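Local structure of C2 domain protein (Ramazzottius varieornatus, 7DF2) at residues Asp77-Pro91 / Glu193-Gln203. The protein binds calcium ions through a C2 domain, a fold that often serves calcium-dependent binding; its own role can only be inferred. Sequence-based numbering, arbitrary orientation.
Sequences DTEKPNNDFGGDSVP and ESTCRPSSNGQ
Asp-77 OD1 receives the side-chain amide of Asn-201 in a nearly straight bond of 2.7 Å from ND2, from above the carboxylate plane. With CG anti to the backbone N (chi1 -177°), the carboxylate lies beside its own carbonyl carbon, where the N-H groups of Glu-79 and Lys-80 turn back to OD1 in an Asx turn and an Asx motif. Aspartate's single methylene keeps OD1 near enough for this and leaves OD2 for a salt bridge with Arg-129. An alanine here is likely to leave these three donors without their acceptor and Arg-129 without its carboxylate. Glu-79 is long enough to lay its carboxylate over the Asn-201 amide, the planes 11° apart; OE2 accepts from Asn-201 N at 3.1 Å, and a water bridges it to Ser-199 O. Arg-116, by a salt bridge from NH2 to OE2 and a hydrogen bond from NH1 to Asn-201 OD1, probably offsets the like partial charges of these neighbouring acceptors. Ser-89 O takes the other N-H of Asn-201, 3.1 Å from ND2, so both hydrogens of this buried amide are used. Val-90 CG2 and the Pro-91 ring, with no N-H to satisfy, set nonpolar surface against the carbonyls of Asn-201 and Gly-202, whose positive phi favours glycine. Away from the calcium sites of this C2 beta-sandwich, the tail after strand 181-190 thus meets the loop between strands 70-77 and 96-100, Arg-116 (strand 107-119) and Arg-129 (strand 121-136) involving both sheets.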
loop_
_atom_site.group_PDB
_atom_site.type_symbol
_atom_site.label_atom_id
_atom_site.label_comp_id
_atom_site.label_asym_id
_atom_site.label_seq_id
_atom_site.Cartn_x
_atom_site.Cartn_y
_atom_site.Cartn_z
ATOM N N ASP A 77 0.925 -5.908 -3.853
ATOM C CA ASP A 77 0.821 -6.392 -5.236
ATOM C C ASP A 77 2.060 -7.216 -5.588
ATOM O O ASP A 77 3.089 -6.673 -6.002
ATOM C CB ASP A 77 0.645 -5.219 -6.200
ATOM C CG ASP A 77 0.450 -5.672 -7.647
ATOM O OD1 ASP A 77 0.403 -6.904 -7.900
ATOM O OD2 ASP A 77 0.339 -4.786 -8.524
ATOM N N THR A 78 1.943 -8.535 -5.478
ATOM C CA THR A 78 3.054 -9.420 -5.793
ATOM C C THR A 78 3.098 -9.837 -7.257
ATOM O O THR A 78 4.037 -10.540 -7.651
ATOM C CB THR A 78 2.974 -10.679 -4.929
ATOM O OG1 THR A 78 1.699 -11.297 -5.131
ATOM C CG2 THR A 78 3.167 -10.318 -3.438
ATOM N N GLU A 79 2.121 -9.433 -8.063
ATOM C CA GLU A 79 1.951 -9.964 -9.412
ATOM C C GLU A 79 2.122 -8.934 -10.517
ATOM O O GLU A 79 2.701 -9.251 -11.562
ATOM C CB GLU A 79 0.564 -10.611 -9.553
ATOM C CG GLU A 79 0.219 -11.645 -8.490
ATOM C CD GLU A 79 -1.172 -12.224 -8.694
ATOM O OE1 GLU A 79 -1.773 -11.957 -9.754
ATOM O OE2 GLU A 79 -1.669 -12.944 -7.803
ATOM N N LYS A 80 1.633 -7.705 -10.336
ATOM C CA LYS A 80 1.629 -6.713 -11.419
ATOM C C LYS A 80 2.234 -5.374 -10.990
ATOM O O LYS A 80 1.634 -4.314 -11.197
ATOM C CB LYS A 80 0.201 -6.527 -11.931
ATOM C CG LYS A 80 -0.480 -7.817 -12.374
ATOM C CD LYS A 80 0.062 -8.277 -13.723
ATOM C CE LYS A 80 -0.859 -9.276 -14.420
ATOM N NZ LYS A 80 -0.174 -9.947 -15.574
ATOM N N PRO A 81 3.456 -5.380 -10.438
ATOM C CA PRO A 81 3.978 -4.157 -9.810
ATOM C C PRO A 81 4.221 -3.019 -10.781
ATOM O O PRO A 81 4.296 -1.862 -10.349
ATOM C CB PRO A 81 5.292 -4.619 -9.178
ATOM C CG PRO A 81 5.723 -5.754 -10.031
ATOM C CD PRO A 81 4.449 -6.469 -10.392
ATOM N N ASN A 82 4.359 -3.302 -12.069
ATOM C CA ASN A 82 4.632 -2.262 -13.045
ATOM C C ASN A 82 3.387 -1.801 -13.781
ATOM O O ASN A 82 3.471 -0.854 -14.569
ATOM C CB ASN A 82 5.677 -2.754 -14.038
ATOM C CG ASN A 82 7.001 -3.043 -13.379
ATOM O OD1 ASN A 82 7.488 -2.255 -12.565
ATOM N ND2 ASN A 82 7.587 -4.186 -13.709
ATOM N N ASN A 83 2.239 -2.422 -13.532
ATOM C CA ASN A 83 1.026 -2.091 -14.263
ATOM C C ASN A 83 0.309 -0.907 -13.627
ATOM O O ASN A 83 0.527 -0.566 -12.461
ATOM C CB ASN A 83 0.078 -3.283 -14.335
ATOM C CG ASN A 83 0.562 -4.353 -15.286
ATOM O OD1 ASN A 83 1.726 -4.377 -15.663
ATOM N ND2 ASN A 83 -0.337 -5.241 -15.684
ATOM N N ASP A 84 -0.566 -0.289 -14.418
ATOM C CA ASP A 84 -1.307 0.877 -13.960
ATOM C C ASP A 84 -2.196 0.528 -12.772
ATOM O O ASP A 84 -2.627 -0.616 -12.603
ATOM C CB ASP A 84 -2.187 1.428 -15.083
ATOM C CG ASP A 84 -1.394 2.132 -16.155
ATOM O OD1 ASP A 84 -1.977 2.398 -17.227
ATOM O OD2 ASP A 84 -0.198 2.419 -15.929
ATOM N N PHE A 85 -2.489 1.544 -11.959
ATOM C CA PHE A 85 -3.494 1.395 -10.919
ATOM C C PHE A 85 -4.843 1.062 -11.544
ATOM O O PHE A 85 -5.175 1.519 -12.643
ATOM C CB PHE A 85 -3.589 2.671 -10.085
ATOM C CG PHE A 85 -2.615 2.713 -8.947
ATOM C CD1 PHE A 85 -2.961 2.191 -7.711
ATOM C CD2 PHE A 85 -1.355 3.271 -9.114
ATOM C CE1 PHE A 85 -2.075 2.226 -6.655
ATOM C CE2 PHE A 85 -0.450 3.304 -8.060
ATOM C CZ PHE A 85 -0.808 2.781 -6.834
ATOM N N GLY A 86 -5.626 0.255 -10.833
ATOM C CA GLY A 86 -6.897 -0.192 -11.360
ATOM C C GLY A 86 -6.815 -1.576 -11.977
ATOM O O GLY A 86 -5.966 -2.390 -11.591
ATOM N N GLY A 87 -7.683 -1.841 -12.961
ATOM C CA GLY A 87 -7.848 -3.193 -13.471
ATOM C C GLY A 87 -6.599 -3.792 -14.087
ATOM O O GLY A 87 -6.466 -5.017 -14.148
ATOM N N ASP A 88 -5.667 -2.949 -14.545
ATOM C CA ASP A 88 -4.439 -3.472 -15.139
ATOM C C ASP A 88 -3.574 -4.210 -14.126
ATOM O O ASP A 88 -2.754 -5.052 -14.513
ATOM C CB ASP A 88 -3.627 -2.341 -15.770
ATOM C CG ASP A 88 -4.177 -1.906 -17.114
ATOM O OD1 ASP A 88 -5.348 -2.228 -17.423
ATOM O OD2 ASP A 88 -3.435 -1.230 -17.856
ATOM N N SER A 89 -3.711 -3.896 -12.839
ATOM C CA SER A 89 -2.920 -4.558 -11.804
ATOM C C SER A 89 -3.805 -5.341 -10.844
ATOM O O SER A 89 -3.678 -6.567 -10.745
ATOM C CB SER A 89 -2.080 -3.534 -11.034
ATOM O OG SER A 89 -2.856 -2.402 -10.677
ATOM N N VAL A 90 -4.695 -4.658 -10.135
ATOM C CA VAL A 90 -5.620 -5.283 -9.198
ATOM C C VAL A 90 -6.811 -4.352 -9.027
ATOM O O VAL A 90 -6.632 -3.159 -8.743
ATOM C CB VAL A 90 -4.938 -5.594 -7.854
ATOM C CG1 VAL A 90 -4.127 -4.409 -7.366
ATOM C CG2 VAL A 90 -5.979 -5.969 -6.815
ATOM N N PRO A 91 -8.034 -4.850 -9.191
ATOM C CA PRO A 91 -9.210 -3.990 -9.029
ATOM C C PRO A 91 -9.273 -3.413 -7.626
ATOM O O PRO A 91 -8.931 -4.079 -6.647
ATOM C CB PRO A 91 -10.382 -4.939 -9.297
ATOM C CG PRO A 91 -9.792 -6.078 -10.061
ATOM C CD PRO A 91 -8.397 -6.226 -9.564
ATOM N N GLU A 193 6.538 -23.815 4.208
ATOM C CA GLU A 193 5.633 -23.977 3.073
ATOM C C GLU A 193 4.219 -24.329 3.524
ATOM O O GLU A 193 3.237 -23.887 2.913
ATOM C CB GLU A 193 6.176 -25.049 2.119
ATOM C CG GLU A 193 5.190 -25.471 1.046
ATOM C CD GLU A 193 5.809 -26.390 0.003
ATOM O OE1 GLU A 193 6.990 -26.772 0.163
ATOM O OE2 GLU A 193 5.112 -26.723 -0.980
ATOM N N SER A 194 4.096 -25.128 4.590
ATOM C CA SER A 194 2.782 -25.575 5.040
ATOM C C SER A 194 1.903 -24.412 5.488
ATOM O O SER A 194 0.672 -24.522 5.454
ATOM C CB SER A 194 2.932 -26.599 6.175
ATOM O OG SER A 194 3.554 -26.035 7.325
ATOM N N THR A 195 2.508 -23.300 5.905
ATOM C CA THR A 195 1.780 -22.150 6.434
ATOM C C THR A 195 1.518 -21.080 5.387
ATOM O O THR A 195 0.960 -20.029 5.718
ATOM C CB THR A 195 2.551 -21.526 7.605
ATOM O OG1 THR A 195 3.707 -20.846 7.111
ATOM C CG2 THR A 195 3.008 -22.594 8.591
ATOM N N CYS A 196 1.909 -21.312 4.139
ATOM C CA CYS A 196 1.822 -20.281 3.115
ATOM C C CYS A 196 0.393 -20.188 2.586
ATOM O O CYS A 196 -0.207 -21.198 2.211
ATOM C CB CYS A 196 2.819 -20.600 1.999
ATOM S SG CYS A 196 3.444 -19.174 1.083
ATOM N N ARG A 197 -0.172 -18.953 2.564
ATOM C CA ARG A 197 -1.576 -18.809 2.190
ATOM C C ARG A 197 -1.696 -18.467 0.712
ATOM O O ARG A 197 -1.020 -17.535 0.247
ATOM C CB ARG A 197 -2.251 -17.710 3.014
ATOM C CG ARG A 197 -2.063 -17.832 4.514
ATOM C CD ARG A 197 -2.370 -16.499 5.184
ATOM N NE ARG A 197 -1.343 -15.497 4.917
ATOM C CZ ARG A 197 -1.515 -14.193 5.128
ATOM N NH1 ARG A 197 -2.675 -13.761 5.596
ATOM N NH2 ARG A 197 -0.540 -13.330 4.872
ATOM N N PRO A 198 -2.536 -19.173 -0.047
ATOM C CA PRO A 198 -2.781 -18.780 -1.442
ATOM C C PRO A 198 -3.481 -17.432 -1.528
ATOM O O PRO A 198 -4.207 -17.020 -0.619
ATOM C CB PRO A 198 -3.679 -19.903 -1.984
ATOM C CG PRO A 198 -3.540 -21.038 -1.000
ATOM C CD PRO A 198 -3.276 -20.394 0.324
ATOM N N SER A 199 -3.259 -16.748 -2.648
ATOM C CA SER A 199 -3.800 -15.412 -2.860
ATOM C C SER A 199 -3.823 -15.128 -4.357
ATOM O O SER A 199 -3.186 -15.824 -5.151
ATOM C CB SER A 199 -2.971 -14.352 -2.133
ATOM O OG SER A 199 -1.676 -14.272 -2.705
ATOM N N SER A 200 -4.553 -14.077 -4.728
ATOM C CA SER A 200 -4.630 -13.651 -6.118
ATOM C C SER A 200 -4.894 -12.152 -6.174
ATOM O O SER A 200 -5.556 -11.588 -5.297
ATOM C CB SER A 200 -5.734 -14.392 -6.879
ATOM O OG SER A 200 -6.979 -14.243 -6.219
ATOM N N ASN A 201 -4.371 -11.513 -7.219
ATOM C CA ASN A 201 -4.782 -10.143 -7.506
ATOM C C ASN A 201 -6.229 -10.081 -7.974
ATOM O O ASN A 201 -6.825 -9.001 -7.950
ATOM C CB ASN A 201 -3.878 -9.509 -8.568
ATOM C CG ASN A 201 -2.554 -9.019 -8.002
ATOM O OD1 ASN A 201 -2.086 -9.502 -6.973
ATOM N ND2 ASN A 201 -1.943 -8.055 -8.680
ATOM N N GLY A 202 -6.800 -11.215 -8.390
ATOM C CA GLY A 202 -8.154 -11.260 -8.908
ATOM C C GLY A 202 -8.366 -10.278 -10.041
ATOM O O GLY A 202 -9.176 -9.356 -9.907
ATOM N N GLN A 203 -7.649 -10.498 -11.151
ATOM C CA GLN A 203 -7.505 -9.602 -12.318
ATOM C C GLN A 203 -6.353 -8.625 -12.087
ATOM O O GLN A 203 -5.346 -8.650 -12.799
ATOM C CB GLN A 203 -8.792 -8.824 -12.643
ATOM C CG GLN A 203 -10.032 -9.680 -12.871
ATOM C CD GLN A 203 -10.489 -9.681 -14.316
ATOM O OE1 GLN A 203 -10.429 -8.658 -15.000
ATOM N NE2 GLN A 203 -10.967 -10.829 -14.783
HETATM O O HOH W 1 -0.501 -15.016 -5.844
#